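Local coordinates for protein exonuclease mut-7 homolog (Aedes aegypti, PDB 7JW2) that probably trims the 3' ends of Argonaute-bound microRNAs as a magnesium-dependent 3'-5' exoribonuclease, and is represented here by its exonuclease domain, at residues A[46-51]-A[100-105]. Numbering follows the deposited sequence.
Sequences GANEVS and ISMFQK
Met102 lays its sulfur on the carboxamide of Asn48 while, deeper down, Val50 meets the ring of Phe103; these two pairs join helix 96-106 to strand 50-56 and the loop leading into it. This is an alpha/beta junction in the RNase H-like fold of the DEDD-type 3'-5' exonuclease domain, whose central mixed sheet is flanked by helices.

The buried end holds Val50 and Phe103. CG2 of Val50 comes up to the rim of the Phe103 ring, near its plane, and sits 4.0 Å from CE1, with CD1 equally near. It is an apolar meeting of a methyl with a ring edge, and the methyl does not lie over a face. The Phe103 CB bond leads away from the strand, but with CG anti to the carbonyl carbon (chi1 -70°) the CD1-CE1 edge of the ring is turned toward Val50. Around this pair the interior closes in: Trp40 and Leu107 touch Val50, and Phe110 meets Phe103 ring to ring, the planes inclined at about 60°.

The solvent side is again one pair, both residues partly exposed, though its atoms come closer. Met102 reaches out, extended as far as SD, and crosses Asn48 at about a right angle. Its SD stands nearly straight above the flat face of the amide, 3.4 Å from Asn48 CG, so this is van der Waals contact through the face. The aliphatic stem adds a little, Asn48 CB lying 4.0 Å from Met102 CG. Trp40 of strand 33-40 touches both side chains as well as Val50, linking the outer pair to the inner one. Beyond the sulfur, the bend at chi3 (-69°) carries the methyl over the nitrogen side of the amide, leaving Met102 CE 3.8 Å from Asn48 ND2.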
# COMPACT_ATOMS: atom_id res chain seq x y z
N GLY A 46 -9.66 -11.14 -30.89
CA GLY A 46 -8.56 -11.51 -30.03
C GLY A 46 -8.98 -11.68 -28.58
O GLY A 46 -10.16 -11.70 -28.23
N ALA A 47 -7.97 -11.82 -27.72
CA ALA A 47 -8.22 -12.03 -26.31
C ALA A 47 -8.66 -10.73 -25.64
O ALA A 47 -8.34 -9.62 -26.09
CB ALA A 47 -6.97 -12.57 -25.62
N ASN A 48 -9.40 -10.86 -24.55
CA ASN A 48 -9.85 -9.70 -23.81
C ASN A 48 -8.72 -9.14 -22.95
O ASN A 48 -7.89 -9.88 -22.43
CB ASN A 48 -11.05 -10.06 -22.94
CG ASN A 48 -12.34 -10.10 -23.72
OD1 ASN A 48 -12.84 -9.06 -24.17
ND2 ASN A 48 -12.89 -11.29 -23.90
N GLU A 49 -8.69 -7.81 -22.84
CA GLU A 49 -7.68 -7.10 -22.06
C GLU A 49 -8.35 -5.98 -21.28
O GLU A 49 -9.17 -5.26 -21.83
CB GLU A 49 -6.58 -6.52 -22.96
CG GLU A 49 -5.58 -7.54 -23.46
CD GLU A 49 -4.40 -6.88 -24.13
OE1 GLU A 49 -3.24 -7.23 -23.80
OE2 GLU A 49 -4.63 -6.01 -24.99
N VAL A 50 -8.00 -5.87 -19.99
CA VAL A 50 -8.58 -4.84 -19.12
C VAL A 50 -7.95 -3.48 -19.41
O VAL A 50 -6.72 -3.36 -19.54
CB VAL A 50 -8.38 -5.20 -17.64
CG1 VAL A 50 -9.11 -4.18 -16.74
CG2 VAL A 50 -8.87 -6.59 -17.36
N SER A 51 -8.79 -2.44 -19.48
CA SER A 51 -8.31 -1.07 -19.53
C SER A 51 -8.31 -0.41 -18.15
O SER A 51 -7.28 0.11 -17.71
CB SER A 51 -9.15 -0.25 -20.52
OG SER A 51 -8.83 1.13 -20.44
N ILE A 100 -15.48 -11.05 -13.40
CA ILE A 100 -14.61 -11.86 -12.56
C ILE A 100 -14.09 -13.07 -13.32
O ILE A 100 -12.91 -13.41 -13.24
CB ILE A 100 -15.33 -12.27 -11.27
CG1 ILE A 100 -15.55 -11.04 -10.38
CG2 ILE A 100 -14.51 -13.31 -10.51
CD1 ILE A 100 -16.43 -11.29 -9.17
N SER A 101 -14.96 -13.75 -14.08
CA SER A 101 -14.49 -14.87 -14.89
C SER A 101 -13.48 -14.40 -15.93
O SER A 101 -12.46 -15.06 -16.17
CB SER A 101 -15.67 -15.56 -15.57
OG SER A 101 -16.65 -15.90 -14.61
N MET A 102 -13.72 -13.23 -16.53
CA MET A 102 -12.80 -12.72 -17.54
C MET A 102 -11.48 -12.28 -16.93
O MET A 102 -10.43 -12.40 -17.58
CB MET A 102 -13.46 -11.56 -18.29
CG MET A 102 -12.84 -11.27 -19.63
SD MET A 102 -13.85 -10.13 -20.62
CE MET A 102 -15.25 -11.17 -20.97
N PHE A 103 -11.48 -11.76 -15.69
CA PHE A 103 -10.23 -11.44 -15.01
C PHE A 103 -9.33 -12.67 -14.90
O PHE A 103 -8.10 -12.55 -14.94
CB PHE A 103 -10.46 -10.91 -13.59
CG PHE A 103 -11.07 -9.53 -13.52
CD1 PHE A 103 -10.82 -8.57 -14.49
CD2 PHE A 103 -11.87 -9.18 -12.45
CE1 PHE A 103 -11.39 -7.30 -14.39
CE2 PHE A 103 -12.44 -7.92 -12.34
CZ PHE A 103 -12.21 -6.99 -13.32
N GLN A 104 -9.92 -13.86 -14.70
CA GLN A 104 -9.07 -15.03 -14.46
C GLN A 104 -8.17 -15.30 -15.66
O GLN A 104 -7.09 -15.88 -15.50
CB GLN A 104 -9.92 -16.26 -14.13
CG GLN A 104 -11.02 -16.04 -13.09
CD GLN A 104 -10.52 -15.75 -11.67
OE1 GLN A 104 -9.31 -15.68 -11.40
NE2 GLN A 104 -11.46 -15.60 -10.74
N LYS A 105 -8.58 -14.87 -16.85
CA LYS A 105 -7.77 -15.06 -18.04
C LYS A 105 -6.98 -13.82 -18.41
O LYS A 105 -5.83 -13.95 -18.86
CB LYS A 105 -8.66 -15.49 -19.22
CG LYS A 105 -9.86 -16.44 -18.92
CD LYS A 105 -9.68 -17.43 -17.75
CE LYS A 105 -10.83 -18.41 -17.58
NZ LYS A 105 -10.97 -18.79 -16.13